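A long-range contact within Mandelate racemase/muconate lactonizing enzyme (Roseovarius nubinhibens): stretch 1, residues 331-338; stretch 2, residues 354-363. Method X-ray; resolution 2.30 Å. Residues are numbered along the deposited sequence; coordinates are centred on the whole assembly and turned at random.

Stretch 1, residues 331-338: DPIPGQGA
Stretch 2 (354-363) GVIPDPEALG

Two irregular segments pack here without a shared sheet or helix, burying 343 Å² summed over both sides. They run antiparallel: CA of Pro332 lies 6.1 Å from CA of Ala361, CA of Ile333 6.0 Å from CA of Pro357, and CA of Gly337 5.4 Å from CA of Val355.

The polar link is a single amide reading one backbone residue. The CA-to-CB bond of Gln336 points toward the second stretch, and chi1 -87° (m), chi2 -153° (t) and chi3 93° bring the carboxamide to Ile356. Ile356 N donates to Gln336 OE1 at 2.8 Å (159°), and Gln336 NE2 donates to Ile356 O at 2.6 Å (165°). Glutamine suits the place because its amide carries a donor and an acceptor side by side. Ile356 is extended (phi/psi -117/107); its CA-to-CB bond points away overall, though CB lies 4.1 Å from Gln336 OE1.

The turn that presents this side chain is type II, from Ile333 to Gln336, closed by Gln336 N to Ile333 O at 3.3 Å. Gly335 takes the positive phi (65/18) that favours glycine. Before it, Ile333 N donates to Asp331 OD1 at 3.0 Å, with Asp331 at chi1 t. In the second stretch, Ala361 N bonds Asp358 O at 2.9 Å as residues 359-361 adopt helical angles.

Apolar contacts lie to one side of the amide. Ile333, Val355, Pro357 and Leu362 are all buried, and their hydrocarbon side chains pack without leaving a polar group unpaired. Ile333 (chi1 40°, p; chi2 159°, t) uses both branches: CD1 meets Val355 CG2 at 3.8 Å, while CG2 lies 4.1 Å from Pro357 CB. Val355, the residue most covered by the opposing stretch (59 Å², then Gln336 at 53 Å²), holds chi1 at 24°, between wells. Farther along, Pro332 CB sits 4.2 Å from Leu362 CD2 (Leu362 chi1 m, chi2 t), and Pro332 O approaches the small Ala361 CB at 3.9 Å. Gly337, at 77/-172, a positive phi that by itself favours glycine, brings its N within 4.2 Å of Val355 CB.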

# COMPACT_ATOMS: atom_id res chain seq x y z
N ASP A 331 29.73 1.58 44.62
CA ASP A 331 28.33 1.38 45.02
C ASP A 331 27.95 2.40 46.10
O ASP A 331 28.48 2.34 47.22
CB ASP A 331 28.12 -0.05 45.53
CG ASP A 331 26.64 -0.44 45.65
OD1 ASP A 331 25.73 0.42 45.53
OD2 ASP A 331 26.38 -1.64 45.87
N PRO A 332 27.06 3.35 45.77
CA PRO A 332 26.51 4.33 46.70
C PRO A 332 25.29 3.86 47.52
O PRO A 332 24.87 4.56 48.45
CB PRO A 332 26.09 5.47 45.78
CG PRO A 332 25.68 4.78 44.53
CD PRO A 332 26.54 3.56 44.40
N ILE A 333 24.73 2.71 47.17
CA ILE A 333 23.62 2.12 47.92
C ILE A 333 23.86 0.62 48.23
O ILE A 333 23.14 -0.24 47.70
CB ILE A 333 22.25 2.34 47.22
CG1 ILE A 333 22.38 2.18 45.70
CG2 ILE A 333 21.69 3.72 47.55
CD1 ILE A 333 21.07 1.89 45.01
N PRO A 334 24.85 0.31 49.09
CA PRO A 334 25.29 -1.08 49.28
C PRO A 334 24.22 -1.93 49.95
O PRO A 334 23.52 -1.45 50.85
CB PRO A 334 26.51 -0.94 50.21
CG PRO A 334 26.90 0.50 50.15
CD PRO A 334 25.62 1.23 49.96
N GLY A 335 24.07 -3.16 49.47
CA GLY A 335 23.05 -4.09 49.98
C GLY A 335 21.61 -3.68 49.75
O GLY A 335 20.70 -4.20 50.42
N GLN A 336 21.39 -2.76 48.81
CA GLN A 336 20.07 -2.20 48.55
C GLN A 336 19.67 -2.41 47.10
O GLN A 336 20.51 -2.44 46.21
CB GLN A 336 20.04 -0.71 48.88
CG GLN A 336 19.73 -0.40 50.32
CD GLN A 336 19.08 0.95 50.48
OE1 GLN A 336 17.85 1.06 50.49
NE2 GLN A 336 19.90 2.00 50.60
N GLY A 337 18.36 -2.57 46.88
CA GLY A 337 17.81 -2.73 45.54
C GLY A 337 18.02 -4.12 44.98
O GLY A 337 18.48 -5.02 45.67
N ALA A 338 17.69 -4.29 43.70
CA ALA A 338 17.67 -5.61 43.08
C ALA A 338 19.06 -6.02 42.62
O ALA A 338 19.68 -5.31 41.83
CB ALA A 338 16.69 -5.62 41.92
N GLY A 354 11.41 0.62 47.17
CA GLY A 354 12.11 -0.26 48.10
C GLY A 354 13.62 -0.10 48.07
O GLY A 354 14.36 -1.05 48.36
N VAL A 355 14.08 1.09 47.69
CA VAL A 355 15.47 1.47 47.89
C VAL A 355 15.59 2.93 48.36
O VAL A 355 15.09 3.84 47.70
CB VAL A 355 16.42 1.10 46.68
CG1 VAL A 355 15.65 0.97 45.37
CG2 VAL A 355 17.60 2.06 46.55
N ILE A 356 16.22 3.11 49.52
CA ILE A 356 16.37 4.43 50.16
C ILE A 356 17.86 4.78 50.24
O ILE A 356 18.59 4.20 51.04
CB ILE A 356 15.74 4.46 51.58
CG1 ILE A 356 14.27 4.04 51.54
CG2 ILE A 356 15.87 5.85 52.20
CD1 ILE A 356 13.82 3.23 52.75
N PRO A 357 18.31 5.73 49.40
CA PRO A 357 19.65 6.29 49.48
C PRO A 357 19.89 7.09 50.76
O PRO A 357 19.00 7.81 51.22
CB PRO A 357 19.73 7.22 48.26
CG PRO A 357 18.63 6.77 47.36
CD PRO A 357 17.55 6.31 48.28
N ASP A 358 21.08 6.94 51.33
CA ASP A 358 21.53 7.80 52.42
C ASP A 358 22.31 8.99 51.85
O ASP A 358 23.34 8.79 51.20
CB ASP A 358 22.39 7.00 53.41
CG ASP A 358 22.79 7.81 54.63
OD1 ASP A 358 24.00 7.85 54.93
OD2 ASP A 358 21.90 8.40 55.29
N PRO A 359 21.82 10.22 52.10
CA PRO A 359 22.40 11.46 51.56
C PRO A 359 23.84 11.74 51.99
O PRO A 359 24.55 12.49 51.32
CB PRO A 359 21.47 12.55 52.09
CG PRO A 359 20.21 11.85 52.45
CD PRO A 359 20.63 10.50 52.92
N GLU A 360 24.27 11.12 53.09
CA GLU A 360 25.66 11.20 53.55
C GLU A 360 26.63 10.37 52.70
O GLU A 360 27.84 10.61 52.72
CB GLU A 360 25.77 10.79 55.02
CG GLU A 360 25.81 11.97 56.00
CD GLU A 360 24.57 12.85 55.92
OE1 GLU A 360 23.46 12.36 56.22
OE2 GLU A 360 24.71 14.03 55.54
N ALA A 361 26.09 9.41 51.96
CA ALA A 361 26.87 8.63 51.00
C ALA A 361 26.96 9.29 49.62
O ALA A 361 27.74 8.86 48.76
CB ALA A 361 26.32 7.21 50.89
N LEU A 362 26.16 10.34 49.41
CA LEU A 362 25.91 10.90 48.08
C LEU A 362 26.69 12.18 47.79
O LEU A 362 26.74 12.64 46.64
CB LEU A 362 24.41 11.14 47.87
CG LEU A 362 23.46 9.94 47.92
CD1 LEU A 362 22.03 10.39 47.68
CD2 LEU A 362 23.86 8.86 46.92
N GLY A 363 27.30 12.74 48.83
CA GLY A 363 27.94 14.04 48.74
C GLY A 363 26.97 15.17 49.01
O GLY A 363 25.83 14.94 49.42